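Local atomic coordinates of fructuronate-tagaturonate epimerase UxaE from Cohnella laeviribosi in complex with 1 glycerol (Cohnella laeviribosi, PDB entry 6IL9), a protein that catalyses the interconversion of fructuronate and tagaturonate by epimerisation, probably with the help of the zinc ion bound in its TIM barrel. Residues 98-103 with 460-465; 123-128 with 160-165; 369-374 with 478-483. One frame throughout, in Å; residues are numbered along the deposited sequence.

Overall arrangement
The three contacts lie in or around an eight-stranded parallel TIM barrel. Contact 2 joins the C-terminal ends of strands 117-124 and 156-162 and carries one zinc ligand, His-161; its Asp-160 side chain is about 2 Å from a bound glycerol. Contact 1 packs the loop after the first barrel strand on helix 458-467, with its centre about 21 Å from that of contact 2, yet the two are tied by a salt bridge, Arg-99 NE to Glu-127 OE2 at 2.9 Å. Contact 3 joins helices 369-382 and 469-487. Its centre lies about 14 Å from that of contact 1, which it meets through Trp-372 against Phe-461, and the Thr-370 side chain is about 7 Å from the glycerol.

Contact 1 of 3, residues 98-103 with 460-465; sequences DRLGIA and EFFRTL
Phe-461 holds CG anti to its backbone N (chi1 178°), whereas Phe-462 holds CG beside the N (chi1 -83°), and these different turns bring two consecutive rings of helix 458-467 onto the same leucine. Leu-100 fits its two methyls between the rings: CD1 meets the edge of Phe-461 at CE2, 3.8 Å away and near the ring plane, while CD2 touches both rings, 3.9 Å from Phe-462 CZ. The Phe-462 ring also reaches the backbone, with CE1 3.6 Å from Leu-100 O. Ile-102 extends the patch, its CG2 at the edge of Phe-462 and its CD1 3.7 Å from Leu-465 CB. Behind this surface Asp-98 gathers the loop. Its OD1 accepts from Leu-100 N at 3.0 Å, an Asx turn, and its OD2 accepts from Ala-103 N at 2.8 Å, both donors lying above the carboxylate plane. Gly-101 makes the turn at backbone angles where a CB would run into Leu-100 O. Ala-375 of helix 369-382 touches both Leu-100 and Phe-461, while Tyr-472 of helix 469-487 lies against Ile-102 and Leu-465. Between loop and helix the attachment is thus apolar and depends on fit, whereas the shape of the loop rests on polar bonds to one carboxylate.

Contact 2 of 3, residues 123-128 with 160-165; sequences QSIREL and DHLKKE. With ZN (zinc ion), chain C.
Glu-127 OE1 accepts from Ser-124 N at 2.8 Å and from water 1 at 2.7 Å, and the same water gives its second proton to Asp-160 OD2, bridging two carboxylates that do not touch directly. The bond from Ser-124 N is nearly straight (165°) and uses the anti lone pair of OE1. In return Ser-124 OG, placed between the backbone N and the carbonyl carbon by chi1 70°, accepts from Glu-127 N at 2.9 Å, which completes a capping box at the start of helix 125-131. The backbones of the neighbouring barrel strands are joined more loosely: Asp-160 N makes a weak 3.4 Å bond to Gln-123 O, and the CA-H of Ser-124 points at Asp-160 O. Farther along, Ile-125 CG1 and Leu-162 CD2 meet at 4.1 Å, their side chains crossing at about a right angle. The chain turns a corner at His-161, whose CB packs on that of Ser-124 while NE2 binds the zinc ion at 2.4 Å. Water 2, Asp-273 and His-343 are further zinc ligands. Asp-160 OD1 is paired with Lys-366, and OD2 also bonds the glycerol, consistent with a place in the active-site pocket. His-161 ND1 is hydrogen-bonded to Asp-182 OD2, a second-shell carboxylate that probably fixes the rotation of the imidazole and helps direct NE2 to the metal.

Contact 3 of 3, residues 369-374 with 478-483; sequences GTNWLE and SHIGKH
His-479 reaches tip to tip for Thr-370, its NE2 donating to OG1 at 2.8 Å with the oxygen tilted 16° from the ring plane. The imidazole gets there by holding CG anti to its backbone N (chi1 -176°), and it is enclosed from both faces. Glu-374, bent at chi2, lays OE2 3.3 Å above the centre of one face, an approach that would probably favour a positively charged imidazole, although OE2 makes no hydrogen bond to it. On the opposite face His-483 CE1 stands 3.5 Å above the plane, offset toward the rim. Beside this group Ile-480 CD1 lies 3.4 Å from Asn-371 OD1 and 4.1 Å from Thr-370 CG2. An alanine in place of His-479 would probably leave Thr-370 OG1 without this N-H donor and open a gap between Glu-374 and His-483. Segments 369-374 and 478-483 run roughly antiparallel, their directions 146° apart and their axes 11.1 Å apart at the closest; helix 369-382 follows the eighth strand of the TIM barrel, and the C-terminal helix 469-487 packs against its side. A second shell fixes the polar groups. Glu-374 OE1 forms a salt bridge with Arg-377, and Asn-371 is held at both ends of its amide, ND2 giving to Gly-97 O and OD1 bonded to His-107. His-483 ND1 donates to His-479 O at 2.8 Å, in the plane of its own ring, while its NE2 bonds Asp-347 N. The Asp-347 carboxylate is hydrogen-bonded to Thr-370 OG1, and the phosphoserine at position 346 accepts from Thr-370 N through a phosphate oxygen.

Contact 1 of 3, residues 98-103 with 460-465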
loop_
_atom_site.group_PDB
_atom_site.type_symbol
_atom_site.label_atom_id
_atom_site.label_comp_id
_atom_site.label_asym_id
_atom_site.label_seq_id
_atom_site.Cartn_x
_atom_site.Cartn_y
_atom_site.Cartn_z
ATOM N N ASP A 98 -5.442 1.945 -1.819
ATOM C CA ASP A 98 -6.681 2.649 -2.134
ATOM C C ASP A 98 -7.696 2.310 -1.045
ATOM O O ASP A 98 -8.285 1.225 -1.054
ATOM C CB ASP A 98 -7.173 2.251 -3.516
ATOM C CG ASP A 98 -8.424 2.994 -3.926
ATOM O OD1 ASP A 98 -8.880 3.895 -3.177
ATOM O OD2 ASP A 98 -8.953 2.664 -5.003
ATOM N N ARG A 99 -7.894 3.251 -0.123
ATOM C CA ARG A 99 -8.823 3.110 0.990
ATOM C C ARG A 99 -10.270 3.230 0.558
ATOM O O ARG A 99 -11.163 2.887 1.340
ATOM C CB ARG A 99 -8.534 4.175 2.050
ATOM C CG ARG A 99 -7.189 4.012 2.684
ATOM C CD ARG A 99 -6.791 5.219 3.500
ATOM N NE ARG A 99 -5.641 4.897 4.340
ATOM C CZ ARG A 99 -5.086 5.745 5.194
ATOM N NH1 ARG A 99 -5.558 6.981 5.307
ATOM N NH2 ARG A 99 -4.051 5.353 5.925
ATOM N N LEU A 100 -10.507 3.708 -0.658
ATOM C CA LEU A 100 -11.833 4.064 -1.140
ATOM C C LEU A 100 -12.350 3.141 -2.221
ATOM O O LEU A 100 -13.569 3.015 -2.376
ATOM C CB LEU A 100 -11.828 5.499 -1.681
ATOM C CG LEU A 100 -11.316 6.569 -0.715
ATOM C CD1 LEU A 100 -11.169 7.897 -1.445
ATOM C CD2 LEU A 100 -12.268 6.697 0.474
ATOM N N GLY A 101 -11.464 2.503 -2.980
ATOM C CA GLY A 101 -11.896 1.694 -4.097
ATOM C C GLY A 101 -12.154 2.439 -5.392
ATOM O O GLY A 101 -12.695 1.833 -6.330
ATOM N N ILE A 102 -11.787 3.720 -5.486
ATOM C CA ILE A 102 -12.037 4.530 -6.676
ATOM C C ILE A 102 -10.766 5.083 -7.307
ATOM O O ILE A 102 -10.858 5.842 -8.276
ATOM C CB ILE A 102 -13.007 5.691 -6.375
ATOM C CG1 ILE A 102 -12.408 6.640 -5.337
ATOM C CG2 ILE A 102 -14.362 5.157 -5.931
ATOM C CD1 ILE A 102 -13.248 7.911 -5.100
ATOM N N ALA A 103 -9.588 4.756 -6.784
ATOM C CA ALA A 103 -8.351 5.338 -7.306
ATOM C C ALA A 103 -7.653 4.464 -8.341
ATOM O O ALA A 103 -6.671 4.911 -8.948
ATOM C CB ALA A 103 -7.363 5.614 -6.167
ATOM N N GLU A 460 -22.337 11.282 0.600
ATOM C CA GLU A 460 -22.095 12.507 -0.146
ATOM C C GLU A 460 -20.654 12.584 -0.633
ATOM O O GLU A 460 -20.401 13.103 -1.722
ATOM C CB GLU A 460 -22.437 13.735 0.699
ATOM C CG GLU A 460 -22.371 15.013 -0.105
ATOM C CD GLU A 460 -22.724 16.264 0.697
ATOM O OE1 GLU A 460 -22.976 16.160 1.919
ATOM O OE2 GLU A 460 -22.733 17.351 0.086
ATOM N N PHE A 461 -19.702 12.072 0.155
ATOM C CA PHE A 461 -18.308 12.043 -0.285
ATOM C C PHE A 461 -18.160 11.279 -1.598
ATOM O O PHE A 461 -17.540 11.765 -2.555
ATOM C CB PHE A 461 -17.441 11.415 0.813
ATOM C CG PHE A 461 -15.977 11.295 0.454
ATOM C CD1 PHE A 461 -15.100 12.348 0.678
ATOM C CD2 PHE A 461 -15.475 10.119 -0.071
ATOM C CE1 PHE A 461 -13.752 12.230 0.356
ATOM C CE2 PHE A 461 -14.133 9.999 -0.380
ATOM C CZ PHE A 461 -13.276 11.061 -0.166
ATOM N N PHE A 462 -18.711 10.065 -1.660
ATOM C CA PHE A 462 -18.559 9.285 -2.881
ATOM C C PHE A 462 -19.362 9.890 -4.023
ATOM O O PHE A 462 -18.957 9.792 -5.185
ATOM C CB PHE A 462 -18.946 7.826 -2.624
ATOM C CG PHE A 462 -17.830 7.027 -2.016
ATOM C CD1 PHE A 462 -16.768 6.604 -2.798
ATOM C CD2 PHE A 462 -17.811 6.759 -0.660
ATOM C CE1 PHE A 462 -15.710 5.887 -2.239
ATOM C CE2 PHE A 462 -16.762 6.046 -0.094
ATOM C CZ PHE A 462 -15.709 5.612 -0.886
ATOM N N ARG A 463 -20.474 10.558 -3.711
ATOM C CA ARG A 463 -21.235 11.233 -4.753
ATOM C C ARG A 463 -20.411 12.343 -5.400
ATOM O O ARG A 463 -20.370 12.455 -6.632
ATOM C CB ARG A 463 -22.537 11.776 -4.160
ATOM C CG ARG A 463 -23.679 11.947 -5.135
ATOM C CD ARG A 463 -25.022 11.717 -4.428
ATOM N NE ARG A 463 -25.148 12.506 -3.201
ATOM C CZ ARG A 463 -25.469 12.009 -2.005
ATOM N NH1 ARG A 463 -25.712 10.713 -1.857
ATOM N NH2 ARG A 463 -25.561 12.815 -0.954
ATOM N N THR A 464 -19.721 13.166 -4.596
ATOM C CA THR A 464 -18.915 14.207 -5.231
ATOM C C THR A 464 -17.716 13.617 -5.957
ATOM O O THR A 464 -17.329 14.131 -7.007
ATOM C CB THR A 464 -18.446 15.280 -4.241
ATOM O OG1 THR A 464 -17.202 14.902 -3.648
ATOM C CG2 THR A 464 -19.474 15.548 -3.174
ATOM N N LEU A 465 -17.132 12.531 -5.444
ATOM C CA LEU A 465 -15.967 11.976 -6.131
ATOM C C LEU A 465 -16.360 11.328 -7.454
ATOM O O LEU A 465 -15.582 11.364 -8.416
ATOM C CB LEU A 465 -15.228 10.989 -5.229
ATOM C CG LEU A 465 -14.031 11.576 -4.458
ATOM C CD1 LEU A 465 -12.871 11.876 -5.403
ATOM C CD2 LEU A 465 -14.449 12.854 -3.737
#

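Contact 2 of 3, residues 123-128 with 160-165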
loop_
_atom_site.group_PDB
_atom_site.type_symbol
_atom_site.label_atom_id
_atom_site.label_comp_id
_atom_site.label_asym_id
_atom_site.label_seq_id
_atom_site.Cartn_x
_atom_site.Cartn_y
_atom_site.Cartn_z
ATOM N N GLN A 123 -3.951 -3.028 0.988
ATOM C CA GLN A 123 -4.576 -2.460 2.178
ATOM C C GLN A 123 -4.128 -3.274 3.381
ATOM O O GLN A 123 -3.879 -4.480 3.272
ATOM C CB GLN A 123 -6.112 -2.464 2.085
ATOM C CG GLN A 123 -6.715 -1.364 1.198
ATOM C CD GLN A 123 -6.572 0.011 1.816
ATOM O OE1 GLN A 123 -7.429 0.443 2.596
ATOM N NE2 GLN A 123 -5.484 0.705 1.489
ATOM N N SER A 124 -4.012 -2.601 4.521
ATOM C CA SER A 124 -3.671 -3.258 5.775
ATOM C C SER A 124 -4.925 -3.777 6.465
ATOM O O SER A 124 -6.045 -3.356 6.170
ATOM C CB SER A 124 -2.938 -2.300 6.720
ATOM O OG SER A 124 -3.817 -1.298 7.214
ATOM N N ILE A 125 -4.707 -4.697 7.412
ATOM C CA ILE A 125 -5.800 -5.224 8.227
ATOM C C ILE A 125 -6.503 -4.094 8.966
ATOM O O ILE A 125 -7.738 -4.057 9.051
ATOM C CB ILE A 125 -5.264 -6.295 9.199
ATOM C CG1 ILE A 125 -4.797 -7.527 8.429
ATOM C CG2 ILE A 125 -6.327 -6.676 10.206
ATOM C CD1 ILE A 125 -5.921 -8.251 7.713
ATOM N N ARG A 126 -5.728 -3.141 9.497
ATOM C CA ARG A 126 -6.316 -1.989 10.173
ATOM C C ARG A 126 -7.139 -1.138 9.214
ATOM O O ARG A 126 -8.228 -0.673 9.563
ATOM C CB ARG A 126 -5.215 -1.147 10.821
ATOM C CG ARG A 126 -5.697 0.208 11.327
ATOM C CD ARG A 126 -4.682 0.829 12.253
ATOM N NE ARG A 126 -4.463 -0.016 13.424
ATOM C CZ ARG A 126 -3.279 -0.200 13.998
ATOM N NH1 ARG A 126 -2.203 0.406 13.507
ATOM N NH2 ARG A 126 -3.172 -0.991 15.058
ATOM N N GLU A 127 -6.630 -0.911 8.000
ATOM C CA GLU A 127 -7.389 -0.132 7.024
ATOM C C GLU A 127 -8.713 -0.800 6.679
ATOM O O GLU A 127 -9.732 -0.121 6.513
ATOM C CB GLU A 127 -6.562 0.071 5.761
ATOM C CG GLU A 127 -5.571 1.199 5.864
ATOM C CD GLU A 127 -4.593 1.218 4.704
ATOM O OE1 GLU A 127 -3.971 0.167 4.411
ATOM O OE2 GLU A 127 -4.444 2.292 4.081
ATOM N N LEU A 128 -8.713 -2.127 6.530
ATOM C CA LEU A 128 -9.971 -2.831 6.293
ATOM C C LEU A 128 -10.931 -2.630 7.456
ATOM O O LEU A 128 -12.122 -2.376 7.251
ATOM C CB LEU A 128 -9.718 -4.321 6.087
ATOM C CG LEU A 128 -8.883 -4.725 4.872
ATOM C CD1 LEU A 128 -8.674 -6.233 4.878
ATOM C CD2 LEU A 128 -9.550 -4.253 3.583
ATOM N N ASP A 160 -0.981 -6.298 3.209
ATOM C CA ASP A 160 -0.059 -5.389 3.866
ATOM C C ASP A 160 -0.163 -5.529 5.377
ATOM O O ASP A 160 -1.257 -5.707 5.916
ATOM C CB ASP A 160 -0.376 -3.956 3.432
ATOM C CG ASP A 160 0.602 -2.943 3.973
ATOM O OD1 ASP A 160 1.756 -3.313 4.276
ATOM O OD2 ASP A 160 0.204 -1.767 4.105
ATOM N N HIS A 161 0.985 -5.465 6.056
ATOM C CA HIS A 161 1.042 -5.433 7.520
ATOM C C HIS A 161 0.312 -6.608 8.161
ATOM O O HIS A 161 -0.434 -6.438 9.130
ATOM C CB HIS A 161 0.457 -4.134 8.063
ATOM C CG HIS A 161 1.459 -3.047 8.222
ATOM N ND1 HIS A 161 2.467 -3.101 9.160
ATOM C CD2 HIS A 161 1.601 -1.869 7.575
ATOM C CE1 HIS A 161 3.201 -2.009 9.070
ATOM N NE2 HIS A 161 2.687 -1.238 8.127
ATOM N N LEU A 162 0.545 -7.807 7.630
ATOM C CA LEU A 162 -0.044 -9.010 8.213
ATOM C C LEU A 162 0.741 -9.454 9.444
ATOM O O LEU A 162 1.975 -9.439 9.460
ATOM C CB LEU A 162 -0.082 -10.144 7.193
ATOM C CG LEU A 162 -0.733 -9.903 5.825
ATOM C CD1 LEU A 162 -0.525 -11.117 4.943
ATOM C CD2 LEU A 162 -2.209 -9.580 5.948
ATOM N N LYS A 163 0.007 -9.864 10.480
ATOM C CA LYS A 163 0.569 -10.289 11.757
ATOM C C LYS A 163 0.067 -11.655 12.192
ATOM O O LYS A 163 0.820 -12.417 12.800
ATOM C CB LYS A 163 0.229 -9.264 12.867
ATOM C CG LYS A 163 0.827 -7.877 12.668
ATOM C CD LYS A 163 0.407 -6.927 13.795
ATOM C CE LYS A 163 0.420 -5.467 13.327
ATOM N NZ LYS A 163 -0.801 -4.707 13.745
ATOM N N LYS A 164 -1.189 -11.974 11.906
ATOM C CA LYS A 164 -1.820 -13.181 12.419
ATOM C C LYS A 164 -1.878 -14.237 11.327
ATOM O O LYS A 164 -2.128 -13.923 10.160
ATOM C CB LYS A 164 -3.230 -12.876 12.932
ATOM C CG LYS A 164 -3.275 -11.839 14.025
ATOM C CD LYS A 164 -4.590 -11.909 14.791
ATOM C CE LYS A 164 -4.460 -11.294 16.181
ATOM N NZ LYS A 164 -3.255 -11.776 16.919
ATOM N N GLU A 165 -1.658 -15.497 11.718
ATOM C CA GLU A 165 -1.610 -16.580 10.739
ATOM C C GLU A 165 -2.921 -16.700 9.972
ATOM O O GLU A 165 -2.917 -17.022 8.779
ATOM C CB GLU A 165 -1.276 -17.901 11.434
ATOM C CG GLU A 165 0.097 -17.929 12.053
ATOM C CD GLU A 165 0.476 -19.304 12.569
ATOM O OE1 GLU A 165 1.082 -19.375 13.657
ATOM O OE2 GLU A 165 0.175 -20.305 11.889
HETATM ZN ZN ZN C . 4.683 -0.206 7.373
HETATM O O HOH W 1 -1.853 -0.348 2.826
HETATM O O HOH W 2 3.447 1.734 7.344
#

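Contact 3 of 3, residues 369-374 with 478-483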
loop_
_atom_site.group_PDB
_atom_site.type_symbol
_atom_site.label_atom_id
_atom_site.label_comp_id
_atom_site.label_asym_id
_atom_site.label_seq_id
_atom_site.Cartn_x
_atom_site.Cartn_y
_atom_site.Cartn_z
ATOM N N GLY A 369 -2.598 6.427 2.116
ATOM C CA GLY A 369 -3.402 7.547 2.579
ATOM C C GLY A 369 -3.302 8.793 1.719
ATOM O O GLY A 369 -4.238 9.600 1.680
ATOM N N THR A 370 -2.177 8.979 1.021
ATOM C CA THR A 370 -2.053 10.160 0.171
ATOM C C THR A 370 -3.089 10.147 -0.944
ATOM O O THR A 370 -3.501 11.206 -1.422
ATOM C CB THR A 370 -0.644 10.262 -0.416
ATOM O OG1 THR A 370 -0.337 11.631 -0.710
ATOM C CG2 THR A 370 -0.497 9.421 -1.698
ATOM N N ASN A 371 -3.539 8.961 -1.344
ATOM C CA ASN A 371 -4.562 8.857 -2.375
ATOM C C ASN A 371 -5.935 9.233 -1.832
ATOM O O ASN A 371 -6.771 9.784 -2.567
ATOM C CB ASN A 371 -4.520 7.437 -2.945
ATOM C CG ASN A 371 -3.142 7.085 -3.479
ATOM O OD1 ASN A 371 -2.612 7.790 -4.339
ATOM N ND2 ASN A 371 -2.543 6.022 -2.957
ATOM N N TRP A 372 -6.163 8.966 -0.541
ATOM C CA TRP A 372 -7.341 9.472 0.150
ATOM C C TRP A 372 -7.263 10.989 0.315
ATOM O O TRP A 372 -8.263 11.693 0.136
ATOM C CB TRP A 372 -7.467 8.746 1.500
ATOM C CG TRP A 372 -7.955 9.540 2.677
ATOM C CD1 TRP A 372 -7.194 10.061 3.697
ATOM C CD2 TRP A 372 -9.314 9.850 2.997
ATOM N NE1 TRP A 372 -7.997 10.700 4.611
ATOM C CE2 TRP A 372 -9.306 10.573 4.211
ATOM C CE3 TRP A 372 -10.540 9.581 2.378
ATOM C CZ2 TRP A 372 -10.482 11.045 4.812
ATOM C CZ3 TRP A 372 -11.704 10.041 2.980
ATOM C CH2 TRP A 372 -11.663 10.774 4.179
ATOM N N LEU A 373 -6.077 11.523 0.621
ATOM C CA LEU A 373 -5.992 12.971 0.777
ATOM C C LEU A 373 -6.232 13.697 -0.544
ATOM O O LEU A 373 -6.741 14.823 -0.541
ATOM C CB LEU A 373 -4.634 13.375 1.365
ATOM C CG LEU A 373 -4.397 13.050 2.839
ATOM C CD1 LEU A 373 -3.025 13.575 3.282
ATOM C CD2 LEU A 373 -5.495 13.618 3.751
ATOM N N GLU A 374 -5.885 13.086 -1.683
ATOM C CA GLU A 374 -6.225 13.722 -2.954
ATOM C C GLU A 374 -7.728 13.745 -3.185
ATOM O O GLU A 374 -8.241 14.680 -3.810
ATOM C CB GLU A 374 -5.540 13.016 -4.116
ATOM C CG GLU A 374 -4.041 13.273 -4.180
ATOM C CD GLU A 374 -3.679 14.747 -4.243
ATOM O OE1 GLU A 374 -4.379 15.533 -4.932
ATOM O OE2 GLU A 374 -2.669 15.123 -3.600
ATOM N N SER A 478 -1.070 13.664 -11.476
ATOM C CA SER A 478 -0.107 14.712 -11.162
ATOM C C SER A 478 0.664 14.382 -9.892
ATOM O O SER A 478 1.892 14.531 -9.831
ATOM C CB SER A 478 -0.841 16.046 -11.010
ATOM O OG SER A 478 0.039 17.049 -10.537
ATOM N N HIS A 479 -0.049 13.938 -8.865
ATOM C CA HIS A 479 0.536 13.744 -7.547
ATOM C C HIS A 479 1.401 12.487 -7.496
ATOM O O HIS A 479 2.551 12.537 -7.053
ATOM C CB HIS A 479 -0.591 13.679 -6.517
ATOM C CG HIS A 479 -0.120 13.578 -5.106
ATOM N ND1 HIS A 479 0.567 14.592 -4.473
ATOM C CD2 HIS A 479 -0.253 12.585 -4.195
ATOM C CE1 HIS A 479 0.849 14.222 -3.237
ATOM N NE2 HIS A 479 0.359 13.012 -3.043
ATOM N N ILE A 480 0.858 11.343 -7.917
ATOM C CA ILE A 480 1.697 10.144 -7.975
ATOM C C ILE A 480 2.762 10.287 -9.060
ATOM O O ILE A 480 3.882 9.772 -8.918
ATOM C CB ILE A 480 0.815 8.893 -8.170
ATOM C CG1 ILE A 480 -0.204 8.810 -7.034
ATOM C CG2 ILE A 480 1.659 7.597 -8.211
ATOM C CD1 ILE A 480 0.418 8.764 -5.653
ATOM N N GLY A 481 2.445 10.993 -10.152
ATOM C CA GLY A 481 3.455 11.237 -11.168
ATOM C C GLY A 481 4.680 11.926 -10.596
ATOM O O GLY A 481 5.811 11.592 -10.944
ATOM N N LYS A 482 4.468 12.891 -9.704
ATOM C CA LYS A 482 5.595 13.584 -9.084
ATOM C C LYS A 482 6.436 12.635 -8.238
ATOM O O LYS A 482 7.666 12.769 -8.179
ATOM C CB LYS A 482 5.082 14.743 -8.231
ATOM C CG LYS A 482 6.148 15.370 -7.367
ATOM C CD LYS A 482 5.602 16.581 -6.640
ATOM C CE LYS A 482 6.705 17.234 -5.825
ATOM N NZ LYS A 482 6.258 18.541 -5.265
ATOM N N HIS A 483 5.791 11.685 -7.555
ATOM C CA HIS A 483 6.536 10.661 -6.824
ATOM C C HIS A 483 7.436 9.874 -7.768
ATOM O O HIS A 483 8.627 9.675 -7.496
ATOM C CB HIS A 483 5.577 9.689 -6.121
ATOM C CG HIS A 483 4.884 10.256 -4.918
ATOM N ND1 HIS A 483 3.903 11.221 -5.000
ATOM C CD2 HIS A 483 5.005 9.952 -3.604
ATOM C CE1 HIS A 483 3.458 11.498 -3.785
ATOM N NE2 HIS A 483 4.111 10.743 -2.920
#